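Local coordinates for BF1531-like N-terminal domain-containing protein (Bacteroides fragilis, PDB 3SLR), which is of unknown function but binds magnesium through a phosphatase domain of the HAD type and probably acts as a hydrolase on ester bonds, at residues K22-L27 / Q74-Y79; T80-S85 / G121-Y126; L227-T232 / I275-K280; S330-D335 / T352-P357. All coordinates share one frame; numbering follows the deposited sequence.

Overall arrangement
From the N terminus, interaction 1 closes the first loop, bringing the approach to strand 79-83 back onto strand 22-29 across 46 intervening residues. Interaction 2 follows at once, pairing the same strand 79-83 with 122-126, so the two touch, through A26 and I81 and through D78 and R122, and join the three inner strands of a five-stranded parallel sheet. Interactions 3 and 4 belong to the second, metal-binding domain. There, 227-232 meets 275-280, and 330-335 meets 352-357; D228 and L334 join the two contacts across one four-stranded parallel sheet. All four loops close in series, none nested or crossed. The centres of interactions 1 and 3 lie about 42 Å apart, on opposite sides of the chain's centre.

Interaction 1: residues K22-L27 / Q74-Y79; sequences KLKVAL and QFEPDY
The segment 74-79 runs at 97° to strand 22-27 and meets it in a parallel bridge between V25 and Y79, with Y79 N donating to K24 O at 3.0 Å and A26 N to Y79 O at 2.8 Å. Two N-H groups grip K24 O: that of Y79 nearly along the C=O axis, and that of D78 in the carbonyl plane, on a lone pair. With CG beside its own backbone N (chi1 -64°), D78 also accepts K24 N on the anti lone pair of OD2, an almost straight bond of 2.7 Å. This junction leads from helix 71-75, through E76 with its positive phi, into the central strand of the parallel sheet of the FkbH N-terminal domain, of the SGNH hydrolase clan. K24 slides past F75 in the opposite direction: CB lies 3.7 Å from F75 CZ, CE sits over one ring face, and NZ makes a weak bond to E76 O (3.1 Å). On the other face of the sheet L23 CD2 meets the edge of the Y79 ring, 4.2 Å from CE1, while Y79 OH is bonded to Q218. A26 CB rests on P77 CB at 3.8 Å, and the F75 ring meets W54 of strand 50-55.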
loop_
_atom_site.group_PDB
_atom_site.type_symbol
_atom_site.label_atom_id
_atom_site.label_comp_id
_atom_site.label_asym_id
_atom_site.label_seq_id
_atom_site.Cartn_x
_atom_site.Cartn_y
_atom_site.Cartn_z
ATOM N N LYS A 22 -22.365 -3.007 -4.061
ATOM C CA LYS A 22 -21.996 -4.383 -3.732
ATOM C C LYS A 22 -20.856 -4.919 -4.606
ATOM O O LYS A 22 -20.820 -4.676 -5.811
ATOM C CB LYS A 22 -23.230 -5.284 -3.867
ATOM C CG LYS A 22 -23.265 -6.455 -2.894
ATOM C CD LYS A 22 -22.980 -7.797 -3.575
ATOM C CE LYS A 22 -24.084 -8.198 -4.549
ATOM N NZ LYS A 22 -23.599 -8.233 -5.969
ATOM N N LEU A 23 -19.923 -5.651 -3.996
ATOM C CA LEU A 23 -18.861 -6.323 -4.745
ATOM C C LEU A 23 -18.761 -7.757 -4.259
ATOM O O LEU A 23 -18.810 -8.011 -3.057
ATOM C CB LEU A 23 -17.509 -5.625 -4.541
ATOM C CG LEU A 23 -17.323 -4.230 -5.126
ATOM C CD1 LEU A 23 -15.982 -3.652 -4.684
ATOM C CD2 LEU A 23 -17.393 -4.320 -6.638
ATOM N N LYS A 24 -18.636 -8.696 -5.191
ATOM C CA LYS A 24 -18.481 -10.098 -4.824
ATOM C C LYS A 24 -17.000 -10.445 -4.822
ATOM O O LYS A 24 -16.342 -10.359 -5.857
ATOM C CB LYS A 24 -19.254 -10.996 -5.790
ATOM C CG LYS A 24 -20.765 -10.866 -5.635
ATOM C CD LYS A 24 -21.504 -11.211 -6.920
ATOM C CE LYS A 24 -21.389 -12.666 -7.252
ATOM N NZ LYS A 24 -22.058 -12.976 -8.551
ATOM N N VAL A 25 -16.494 -10.828 -3.653
ATOM C CA VAL A 25 -15.076 -11.129 -3.465
ATOM C C VAL A 25 -14.895 -12.584 -3.035
ATOM O O VAL A 25 -15.442 -13.014 -2.014
ATOM C CB VAL A 25 -14.464 -10.214 -2.392
ATOM C CG1 VAL A 25 -12.982 -10.569 -2.150
ATOM C CG2 VAL A 25 -14.610 -8.750 -2.796
ATOM N N ALA A 26 -14.151 -13.349 -3.829
ATOM C CA ALA A 26 -13.774 -14.710 -3.434
ATOM C C ALA A 26 -12.382 -14.692 -2.788
ATOM O O ALA A 26 -11.477 -13.999 -3.251
ATOM C CB ALA A 26 -13.775 -15.633 -4.640
ATOM N N LEU A 27 -12.222 -15.453 -1.715
ATOM C CA LEU A 27 -10.926 -15.571 -1.056
ATOM C C LEU A 27 -10.575 -17.046 -0.915
ATOM O O LEU A 27 -11.354 -17.831 -0.365
ATOM C CB LEU A 27 -10.978 -14.917 0.323
ATOM C CG LEU A 27 -9.764 -15.112 1.228
ATOM C CD1 LEU A 27 -8.513 -14.437 0.636
ATOM C CD2 LEU A 27 -10.072 -14.570 2.618
ATOM N N GLN A 74 -19.303 -20.991 -9.576
ATOM C CA GLN A 74 -20.725 -20.711 -9.386
ATOM C C GLN A 74 -20.948 -19.372 -8.677
ATOM O O GLN A 74 -21.983 -18.728 -8.855
ATOM C CB GLN A 74 -21.412 -21.852 -8.627
ATOM C CG GLN A 74 -21.159 -23.237 -9.216
ATOM C CD GLN A 74 -21.735 -23.415 -10.612
ATOM O OE1 GLN A 74 -22.259 -22.474 -11.209
ATOM N NE2 GLN A 74 -21.645 -24.639 -11.138
ATOM N N PHE A 75 -19.965 -18.944 -7.887
ATOM C CA PHE A 75 -20.066 -17.692 -7.136
ATOM C C PHE A 75 -19.939 -16.457 -8.041
ATOM O O PHE A 75 -20.457 -15.396 -7.715
ATOM C CB PHE A 75 -18.999 -17.649 -6.022
ATOM C CG PHE A 75 -19.016 -16.384 -5.204
ATOM C CD1 PHE A 75 -20.119 -16.057 -4.424
ATOM C CD2 PHE A 75 -17.917 -15.524 -5.198
ATOM C CE1 PHE A 75 -20.142 -14.894 -3.673
ATOM C CE2 PHE A 75 -17.930 -14.355 -4.440
ATOM C CZ PHE A 75 -19.041 -14.040 -3.678
ATOM N N GLU A 76 -19.243 -16.611 -9.166
ATOM C CA GLU A 76 -19.027 -15.526 -10.129
ATOM C C GLU A 76 -18.497 -14.244 -9.478
ATOM O O GLU A 76 -19.150 -13.201 -9.499
ATOM C CB GLU A 76 -20.310 -15.236 -10.917
ATOM C CG GLU A 76 -20.762 -16.404 -11.787
ATOM C CD GLU A 76 -22.094 -16.140 -12.486
ATOM O OE1 GLU A 76 -22.787 -15.171 -12.111
ATOM O OE2 GLU A 76 -22.444 -16.907 -13.407
ATOM N N PRO A 77 -17.297 -14.318 -8.898
ATOM C CA PRO A 77 -16.786 -13.169 -8.149
ATOM C C PRO A 77 -16.388 -11.997 -9.042
ATOM O O PRO A 77 -16.008 -12.181 -10.207
ATOM C CB PRO A 77 -15.549 -13.744 -7.439
ATOM C CG PRO A 77 -15.097 -14.873 -8.338
ATOM C CD PRO A 77 -16.382 -15.472 -8.860
ATOM N N ASP A 78 -16.483 -10.796 -8.484
ATOM C CA ASP A 78 -15.930 -9.598 -9.103
ATOM C C ASP A 78 -14.418 -9.534 -8.869
ATOM O O ASP A 78 -13.669 -9.071 -9.731
ATOM C CB ASP A 78 -16.591 -8.359 -8.518
ATOM C CG ASP A 78 -18.071 -8.295 -8.814
ATOM O OD1 ASP A 78 -18.434 -8.421 -10.000
ATOM O OD2 ASP A 78 -18.864 -8.129 -7.863
ATOM N N TYR A 79 -13.986 -10.001 -7.699
ATOM C CA TYR A 79 -12.558 -10.098 -7.376
ATOM C C TYR A 79 -12.255 -11.465 -6.806
ATOM O O TYR A 79 -13.069 -12.026 -6.080
ATOM C CB TYR A 79 -12.155 -9.022 -6.366
ATOM C CG TYR A 79 -12.239 -7.635 -6.940
ATOM C CD1 TYR A 79 -13.427 -6.927 -6.915
ATOM C CD2 TYR A 79 -11.132 -7.044 -7.533
ATOM C CE1 TYR A 79 -13.512 -5.651 -7.461
ATOM C CE2 TYR A 79 -11.209 -5.778 -8.082
ATOM C CZ TYR A 79 -12.398 -5.088 -8.041
ATOM O OH TYR A 79 -12.471 -3.822 -8.587
#

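Interaction 2: residues T80-S85 / G121-Y126; sequences TIIFHS and GRVIYY
I82 and Y125 cross obliquely at the apolar centre: I82 CB lies 3.7 Å from Y125 CD2, and I82 CG2 reaches the neighbouring CE2. On the opposite face of the sheet I81 CG2 meets Y126 CE1 at 3.5 Å. Farther along, the edge of the Y126 ring points at the face of F83 in a T-shaped pair, centroids 5.1 Å apart and planes at 69°. Between these two faces the parallel strands 80-83 and 122-126 share a ladder: T80 N to R122 O, I124 N to T80 O, I82 N to I124 O, and a weak 3.3 Å bond from Y126 N to I82 O. Where the strands part, a water donates to I82 O (2.9 Å) and Y126 O, accepts from H84 N, and sits over the centre of the Y125 ring. At the polar edge H84 ND1 and Y125 OH share a hydrogen bond of 2.7 Å, the hydroxyl lying near the imidazole plane. Y125 OH is bonded to Y128 as well, and H84 NE2 to E62. The buried imidazole is thus held at both nitrogens; E62 would tend to favour a positive charge on it, an effect the nearby R108 may offset.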
loop_
_atom_site.group_PDB
_atom_site.type_symbol
_atom_site.label_atom_id
_atom_site.label_comp_id
_atom_site.label_asym_id
_atom_site.label_seq_id
_atom_site.Cartn_x
_atom_site.Cartn_y
_atom_site.Cartn_z
ATOM N N THR A 80 -11.081 -11.992 -7.142
ATOM C CA THR A 80 -10.615 -13.276 -6.627
ATOM C C THR A 80 -9.274 -13.047 -5.939
ATOM O O THR A 80 -8.296 -12.685 -6.576
ATOM C CB THR A 80 -10.445 -14.314 -7.759
ATOM O OG1 THR A 80 -11.731 -14.627 -8.316
ATOM C CG2 THR A 80 -9.816 -15.602 -7.239
ATOM N N ILE A 81 -9.248 -13.230 -4.631
ATOM C CA ILE A 81 -8.037 -13.044 -3.857
ATOM C C ILE A 81 -7.459 -14.415 -3.549
ATOM O O ILE A 81 -8.124 -15.264 -2.945
ATOM C CB ILE A 81 -8.328 -12.309 -2.537
ATOM C CG1 ILE A 81 -8.996 -10.961 -2.810
ATOM C CG2 ILE A 81 -7.040 -12.147 -1.712
ATOM C CD1 ILE A 81 -9.539 -10.313 -1.569
ATOM N N ILE A 82 -6.226 -14.637 -3.986
ATOM C CA ILE A 82 -5.529 -15.895 -3.710
ATOM C C ILE A 82 -4.420 -15.638 -2.699
ATOM O O ILE A 82 -3.589 -14.739 -2.886
ATOM C CB ILE A 82 -4.873 -16.475 -4.987
ATOM C CG1 ILE A 82 -5.886 -16.576 -6.140
ATOM C CG2 ILE A 82 -4.191 -17.820 -4.689
ATOM C CD1 ILE A 82 -6.974 -17.609 -5.937
ATOM N N PHE A 83 -4.399 -16.432 -1.637
ATOM C CA PHE A 83 -3.341 -16.341 -0.642
ATOM C C PHE A 83 -2.581 -17.665 -0.564
ATOM O O PHE A 83 -2.951 -18.558 0.201
ATOM C CB PHE A 83 -3.938 -15.994 0.729
ATOM C CG PHE A 83 -2.907 -15.713 1.789
ATOM C CD1 PHE A 83 -1.570 -15.527 1.454
ATOM C CD2 PHE A 83 -3.287 -15.620 3.124
ATOM C CE1 PHE A 83 -0.622 -15.257 2.437
ATOM C CE2 PHE A 83 -2.365 -15.342 4.110
ATOM C CZ PHE A 83 -1.020 -15.161 3.772
ATOM N N HIS A 84 -1.557 -17.799 -1.403
ATOM C CA HIS A 84 -0.563 -18.863 -1.290
ATOM C C HIS A 84 0.542 -18.358 -0.364
ATOM O O HIS A 84 1.198 -17.360 -0.667
ATOM C CB HIS A 84 0.072 -19.134 -2.654
ATOM C CG HIS A 84 -0.695 -20.084 -3.520
ATOM N ND1 HIS A 84 -0.816 -19.905 -4.882
ATOM C CD2 HIS A 84 -1.327 -21.248 -3.235
ATOM C CE1 HIS A 84 -1.512 -20.903 -5.395
ATOM N NE2 HIS A 84 -1.827 -21.734 -4.417
ATOM N N SER A 85 0.777 -19.048 0.743
ATOM C CA SER A 85 1.760 -18.580 1.718
ATOM C C SER A 85 3.157 -19.092 1.419
ATOM O O SER A 85 3.339 -20.205 0.912
ATOM C CB SER A 85 1.357 -19.005 3.133
ATOM O OG SER A 85 1.402 -20.420 3.255
ATOM N N GLY A 121 -13.210 -12.298 -13.595
ATOM C CA GLY A 121 -13.087 -11.082 -12.808
ATOM C C GLY A 121 -11.623 -10.690 -12.683
ATOM O O GLY A 121 -10.793 -11.121 -13.483
ATOM N N ARG A 122 -11.308 -9.868 -11.688
ATOM C CA ARG A 122 -9.924 -9.479 -11.427
ATOM C C ARG A 122 -9.330 -10.360 -10.340
ATOM O O ARG A 122 -10.024 -10.766 -9.408
ATOM C CB ARG A 122 -9.836 -8.011 -11.019
ATOM C CG ARG A 122 -9.890 -7.031 -12.180
ATOM C CD ARG A 122 -11.276 -6.458 -12.359
ATOM N NE ARG A 122 -11.274 -5.360 -13.323
ATOM C CZ ARG A 122 -12.286 -4.520 -13.503
ATOM N NH1 ARG A 122 -13.392 -4.642 -12.781
ATOM N NH2 ARG A 122 -12.186 -3.550 -14.402
ATOM N N VAL A 123 -8.047 -10.670 -10.469
ATOM C CA VAL A 123 -7.360 -11.491 -9.487
ATOM C C VAL A 123 -6.423 -10.619 -8.678
ATOM O O VAL A 123 -5.721 -9.791 -9.235
ATOM C CB VAL A 123 -6.549 -12.613 -10.171
ATOM C CG1 VAL A 123 -5.631 -13.326 -9.168
ATOM C CG2 VAL A 123 -7.498 -13.591 -10.837
ATOM N N ILE A 124 -6.464 -10.770 -7.358
ATOM C CA ILE A 124 -5.478 -10.143 -6.488
ATOM C C ILE A 124 -4.673 -11.259 -5.819
ATOM O O ILE A 124 -5.234 -12.145 -5.167
ATOM C CB ILE A 124 -6.141 -9.248 -5.434
ATOM C CG1 ILE A 124 -6.939 -8.133 -6.117
ATOM C CG2 ILE A 124 -5.076 -8.648 -4.527
ATOM C CD1 ILE A 124 -7.831 -7.368 -5.172
ATOM N N TYR A 125 -3.357 -11.211 -5.989
ATOM C CA TYR A 125 -2.507 -12.336 -5.632
ATOM C C TYR A 125 -1.389 -11.850 -4.721
ATOM O O TYR A 125 -0.599 -10.987 -5.117
ATOM C CB TYR A 125 -1.926 -12.966 -6.909
ATOM C CG TYR A 125 -1.230 -14.300 -6.688
ATOM C CD1 TYR A 125 0.090 -14.355 -6.291
ATOM C CD2 TYR A 125 -1.902 -15.501 -6.891
ATOM C CE1 TYR A 125 0.731 -15.570 -6.080
ATOM C CE2 TYR A 125 -1.275 -16.725 -6.687
ATOM C CZ TYR A 125 0.041 -16.749 -6.277
ATOM O OH TYR A 125 0.669 -17.947 -6.078
ATOM N N TYR A 126 -1.339 -12.368 -3.489
ATOM C CA TYR A 126 -0.259 -12.005 -2.566
ATOM C C TYR A 126 1.046 -12.641 -3.015
ATOM O O TYR A 126 1.098 -13.847 -3.213
ATOM C CB TYR A 126 -0.568 -12.460 -1.128
ATOM C CG TYR A 126 -1.831 -11.857 -0.559
ATOM C CD1 TYR A 126 -2.959 -12.636 -0.349
ATOM C CD2 TYR A 126 -1.902 -10.495 -0.249
ATOM C CE1 TYR A 126 -4.124 -12.084 0.166
ATOM C CE2 TYR A 126 -3.071 -9.939 0.259
ATOM C CZ TYR A 126 -4.175 -10.737 0.467
ATOM O OH TYR A 126 -5.348 -10.187 0.970
HETATM O O HOH W 1 -0.879 -15.666 -3.040
#

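Interaction 3: residues L227-T232 / I275-K280. With MG (magnesium ion), chain C; MG (magnesium ion), chain B.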
loop_
_atom_site.group_PDB
_atom_site.type_symbol
_atom_site.label_atom_id
_atom_site.label_comp_id
_atom_site.label_asym_id
_atom_site.label_seq_id
_atom_site.Cartn_x
_atom_site.Cartn_y
_atom_site.Cartn_z
ATOM N N LEU A 227 1.076 20.105 0.243
ATOM C CA LEU A 227 2.177 20.193 1.196
ATOM C C LEU A 227 2.218 21.515 1.949
ATOM O O LEU A 227 2.148 22.579 1.353
ATOM C CB LEU A 227 3.509 20.036 0.460
ATOM C CG LEU A 227 3.703 18.712 -0.281
ATOM C CD1 LEU A 227 4.838 18.825 -1.297
ATOM C CD2 LEU A 227 3.945 17.572 0.707
ATOM N N ASP A 228 2.367 21.439 3.261
ATOM C CA ASP A 228 2.825 22.588 4.018
ATOM C C ASP A 228 4.322 22.771 3.698
ATOM O O ASP A 228 4.950 21.870 3.153
ATOM C CB ASP A 228 2.591 22.337 5.507
ATOM C CG ASP A 228 3.218 23.395 6.379
ATOM O OD1 ASP A 228 2.787 24.565 6.287
ATOM O OD2 ASP A 228 4.134 23.049 7.151
ATOM N N LEU A 229 4.889 23.934 4.000
ATOM C CA LEU A 229 6.308 24.165 3.729
ATOM C C LEU A 229 7.163 24.051 4.994
ATOM O O LEU A 229 7.929 23.098 5.151
ATOM C CB LEU A 229 6.516 25.526 3.047
ATOM C CG LEU A 229 5.903 25.708 1.651
ATOM C CD1 LEU A 229 6.109 27.142 1.134
ATOM C CD2 LEU A 229 6.453 24.684 0.652
ATOM N N ASP A 230 7.031 25.011 5.903
ATOM C CA ASP A 230 7.931 25.060 7.062
ATOM C C ASP A 230 7.855 23.796 7.926
ATOM O O ASP A 230 6.792 23.434 8.435
ATOM C CB ASP A 230 7.667 26.301 7.921
ATOM C CG ASP A 230 8.080 27.599 7.237
ATOM O OD1 ASP A 230 9.111 27.641 6.513
ATOM O OD2 ASP A 230 7.373 28.606 7.447
ATOM N N ASN A 231 8.997 23.142 8.098
ATOM C CA ASN A 231 9.090 21.932 8.902
ATOM C C ASN A 231 8.302 20.754 8.331
ATOM O O ASN A 231 8.099 19.750 9.003
ATOM C CB ASN A 231 8.730 22.208 10.363
ATOM C CG ASN A 231 9.768 23.082 11.049
ATOM O OD1 ASN A 231 10.981 22.870 10.896
ATOM N ND2 ASN A 231 9.305 24.082 11.791
ATOM N N THR A 232 7.889 20.884 7.075
ATOM C CA THR A 232 7.264 19.778 6.363
ATOM C C THR A 232 8.168 19.323 5.222
ATOM O O THR A 232 8.601 18.161 5.209
ATOM C CB THR A 232 5.824 20.135 5.881
ATOM O OG1 THR A 232 5.008 20.394 7.025
ATOM C CG2 THR A 232 5.204 18.978 5.117
ATOM N N ILE A 275 0.992 18.070 -7.439
ATOM C CA ILE A 275 1.494 18.633 -6.189
ATOM C C ILE A 275 1.023 20.066 -5.986
ATOM O O ILE A 275 1.111 20.893 -6.892
ATOM C CB ILE A 275 3.033 18.621 -6.122
ATOM C CG1 ILE A 275 3.585 17.283 -6.625
ATOM C CG2 ILE A 275 3.497 18.909 -4.691
ATOM C CD1 ILE A 275 3.183 16.079 -5.783
ATOM N N ALA A 276 0.534 20.364 -4.786
ATOM C CA ALA A 276 0.115 21.714 -4.460
ATOM C C ALA A 276 0.759 22.135 -3.146
ATOM O O ALA A 276 1.094 21.286 -2.324
ATOM C CB ALA A 276 -1.409 21.781 -4.345
ATOM N N VAL A 277 0.925 23.441 -2.951
ATOM C CA VAL A 277 1.421 23.958 -1.682
ATOM C C VAL A 277 0.308 24.723 -0.971
ATOM O O VAL A 277 -0.480 25.428 -1.610
ATOM C CB VAL A 277 2.685 24.858 -1.887
ATOM C CG1 VAL A 277 2.971 25.692 -0.640
ATOM C CG2 VAL A 277 3.900 24.002 -2.250
ATOM N N CYS A 278 0.229 24.558 0.346
ATOM C CA CYS A 278 -0.717 25.300 1.170
ATOM C C CYS A 278 -0.021 25.697 2.463
ATOM O O CYS A 278 0.187 24.874 3.352
ATOM C CB CYS A 278 -1.973 24.466 1.472
ATOM S SG CYS A 278 -3.288 25.420 2.330
ATOM N N SER A 279 0.361 26.968 2.548
ATOM C CA SER A 279 1.280 27.423 3.579
ATOM C C SER A 279 0.851 28.769 4.175
ATOM O O SER A 279 0.342 29.637 3.467
ATOM C CB SER A 279 2.689 27.525 2.981
ATOM O OG SER A 279 3.630 28.091 3.884
ATOM N N LYS A 280 1.043 28.916 5.483
ATOM C CA LYS A 280 0.869 30.191 6.175
ATOM C C LYS A 280 2.162 30.977 5.990
ATOM O O LYS A 280 3.107 30.805 6.755
ATOM C CB LYS A 280 0.637 29.936 7.668
ATOM C CG LYS A 280 -0.663 30.478 8.260
ATOM C CD LYS A 280 -1.883 29.881 7.610
ATOM C CE LYS A 280 -3.148 30.030 8.472
ATOM N NZ LYS A 280 -3.145 29.187 9.714
HETATM MG MG MG C . 3.812 26.593 7.150
HETATM MG MG MG B . 4.641 23.771 9.190
HETATM O O HOH W 2 4.601 28.491 8.142
HETATM O O HOH W 3 1.644 26.830 7.415
HETATM O O HOH W 4 5.269 24.236 11.525
HETATM O O HOH W 5 4.370 25.952 9.223
HETATM O O HOH W 6 2.327 24.055 9.652
HETATM O O HOH W 7 4.688 26.669 5.428
#
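The segment 227-232 fits the DxDx(T/V) motif of HAD-type phosphatases: D228 and D230 belong to a site with two magnesium ions, and T232 supports D228 from the second shell. D228 has CG anti to its backbone N (chi1 172°), and its carboxylate spans the metals: OD1 binds one ion at 2.4 Å, OD2 the other at 2.2 Å. The second ion also takes D230 O at 2.3 Å and is completed by waters and D336; both ions share one water. T232 OG1 donates to the anti lone pair of D228 OD2 (2.8 Å), which helps fix the carboxylate's rotation. K280 N donates to a water on the first ion, and another of that ion's waters donates to D230 OD2 and K280 O. The end of strand 224-227 pairs in parallel with strand 275-280 through L227 N to A276 O (2.8 Å) and C278 N to L227 O (2.9 Å). The L229 and V277 side chains cross at about a right angle, L229 CG 3.7 Å from V277 CG1. L227 and I275 meet helix 255-270, L229 packs on helix 283-292, and A276 and C278 face helix 313-324, while V277 bonds to strand 305-309 and D228 to L334 of strand 331-334.

Interaction 4: residues S330-D335 / T352-P357; sequences SMVFLD and TVPELP
F333 CG and V353 CG1 are each anti to their own backbone N (chi1 171° and -172°), so the two side chains lie side by side and point the same way, F333 CD2 being 4.1 Å from V353 CG1. L334 instead places CG beside its backbone N (chi1 -61°), which sends L334 CD2 to within 3.7 Å of P354 CG. That proline ring crosses both L334 and V332 at about a right angle, and V332 CG1 approaches its CD at 3.9 Å. The backbones pair through T352 N to M331 O (3.0 Å; M331 is selenomethionine) and F333 N to T352 O (2.8 Å), the latter nearly along the C=O axis. P354 has no N-H with which to continue the pairing. A water takes over, donating to F333 O (2.8 Å) and P354 O and accepting from D335 N, so these buried backbone groups stay satisfied. Past the inverse gamma turn centred on E355, L356 CD1 comes to 3.8 Å from D335 O. The side chain of D335, a magnesium-binding residue that is not a ligand here, comes to about 4 Å from a bound magnesium and forms a salt bridge with K313. Strand 331-334 is an outer strand of the parallel sheet, bonded along its other edge to strand 224-227; V344 of helix 338-347 packs on F333 and V353, and L367 of helix 363-368 on L334 and L356.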
loop_
_atom_site.group_PDB
_atom_site.type_symbol
_atom_site.label_atom_id
_atom_site.label_comp_id
_atom_site.label_asym_id
_atom_site.label_seq_id
_atom_site.Cartn_x
_atom_site.Cartn_y
_atom_site.Cartn_z
ATOM N N SER A 330 -9.853 12.764 -3.253
ATOM C CA SER A 330 -8.691 12.326 -4.016
ATOM C C SER A 330 -7.435 13.051 -3.541
ATOM O O SER A 330 -6.383 12.959 -4.177
ATOM C CB SER A 330 -8.891 12.544 -5.517
ATOM O OG SER A 330 -8.672 13.900 -5.880
HETATM N N MSE A 331 -7.555 13.769 -2.422
HETATM C CA MSE A 331 -6.456 14.618 -1.927
HETATM C C MSE A 331 -5.835 14.129 -0.633
HETATM O O MSE A 331 -6.524 13.595 0.240
HETATM C CB MSE A 331 -6.951 16.048 -1.710
HETATM C CG MSE A 331 -7.307 16.757 -2.979
HETATM SE SE MSE A 331 -8.180 18.482 -2.648
HETATM C CE MSE A 331 -7.757 19.211 -4.397
ATOM N N VAL A 332 -4.521 14.335 -0.526
ATOM C CA VAL A 332 -3.764 14.056 0.686
ATOM C C VAL A 332 -3.101 15.361 1.130
ATOM O O VAL A 332 -2.508 16.052 0.324
ATOM C CB VAL A 332 -2.659 13.021 0.423
ATOM C CG1 VAL A 332 -1.844 12.777 1.679
ATOM C CG2 VAL A 332 -3.253 11.717 -0.071
ATOM N N PHE A 333 -3.219 15.697 2.408
ATOM C CA PHE A 333 -2.626 16.918 2.944
ATOM C C PHE A 333 -1.617 16.598 4.043
ATOM O O PHE A 333 -1.963 15.942 5.028
ATOM C CB PHE A 333 -3.744 17.827 3.483
ATOM C CG PHE A 333 -3.251 19.036 4.252
ATOM C CD1 PHE A 333 -2.421 19.971 3.655
ATOM C CD2 PHE A 333 -3.670 19.250 5.563
ATOM C CE1 PHE A 333 -1.993 21.092 4.357
ATOM C CE2 PHE A 333 -3.244 20.367 6.268
ATOM C CZ PHE A 333 -2.408 21.283 5.670
ATOM N N LEU A 334 -0.380 17.061 3.856
ATOM C CA LEU A 334 0.706 16.856 4.822
ATOM C C LEU A 334 1.132 18.158 5.495
ATOM O O LEU A 334 1.546 19.107 4.828
ATOM C CB LEU A 334 1.915 16.222 4.137
ATOM C CG LEU A 334 1.681 14.839 3.516
ATOM C CD1 LEU A 334 2.964 14.366 2.827
ATOM C CD2 LEU A 334 1.248 13.846 4.570
ATOM N N ASP A 335 1.045 18.182 6.824
ATOM C CA ASP A 335 1.375 19.368 7.612
ATOM C C ASP A 335 1.908 18.922 8.977
ATOM O O ASP A 335 1.331 18.053 9.622
ATOM C CB ASP A 335 0.118 20.250 7.761
ATOM C CG ASP A 335 0.438 21.657 8.237
ATOM O OD1 ASP A 335 1.261 21.801 9.172
ATOM O OD2 ASP A 335 -0.146 22.621 7.681
ATOM N N THR A 352 -7.600 13.350 3.019
ATOM C CA THR A 352 -6.827 12.473 3.889
ATOM C C THR A 352 -5.698 13.283 4.523
ATOM O O THR A 352 -4.931 13.932 3.828
ATOM C CB THR A 352 -6.284 11.266 3.106
ATOM O OG1 THR A 352 -7.399 10.509 2.613
ATOM C CG2 THR A 352 -5.400 10.375 3.995
ATOM N N VAL A 353 -5.640 13.266 5.850
ATOM C CA VAL A 353 -4.665 14.059 6.585
ATOM C C VAL A 353 -3.834 13.158 7.503
ATOM O O VAL A 353 -4.196 12.934 8.660
ATOM C CB VAL A 353 -5.353 15.149 7.428
ATOM C CG1 VAL A 353 -4.310 16.081 8.027
ATOM C CG2 VAL A 353 -6.359 15.944 6.573
ATOM N N PRO A 354 -2.724 12.626 6.982
ATOM C CA PRO A 354 -1.911 11.696 7.773
ATOM C C PRO A 354 -1.400 12.310 9.069
ATOM O O PRO A 354 -1.019 13.481 9.098
ATOM C CB PRO A 354 -0.754 11.367 6.834
ATOM C CG PRO A 354 -1.378 11.441 5.484
ATOM C CD PRO A 354 -2.308 12.649 5.572
ATOM N N GLU A 355 -1.407 11.507 10.125
ATOM C CA GLU A 355 -0.932 11.932 11.436
ATOM C C GLU A 355 0.590 11.800 11.474
ATOM O O GLU A 355 1.130 10.857 12.058
ATOM C CB GLU A 355 -1.589 11.075 12.525
ATOM C CG GLU A 355 -1.238 11.447 13.957
ATOM C CD GLU A 355 -1.692 12.849 14.327
ATOM O OE1 GLU A 355 -2.674 13.341 13.743
ATOM O OE2 GLU A 355 -1.062 13.463 15.204
ATOM N N LEU A 356 1.278 12.740 10.833
ATOM C CA LEU A 356 2.738 12.713 10.783
ATOM C C LEU A 356 3.331 12.681 12.186
ATOM O O LEU A 356 2.851 13.377 13.085
ATOM C CB LEU A 356 3.270 13.946 10.057
ATOM C CG LEU A 356 3.113 14.031 8.539
ATOM C CD1 LEU A 356 3.572 15.398 8.064
ATOM C CD2 LEU A 356 3.911 12.937 7.846
ATOM N N PRO A 357 4.386 11.872 12.378
ATOM C CA PRO A 357 5.091 11.852 13.661
ATOM C C PRO A 357 5.843 13.162 13.860
ATOM O O PRO A 357 6.044 13.905 12.902
ATOM C CB PRO A 357 6.085 10.698 13.489
ATOM C CG PRO A 357 6.363 10.669 12.010
ATOM C CD PRO A 357 5.025 11.001 11.373
HETATM O O HOH W 8 -0.673 15.662 7.551
#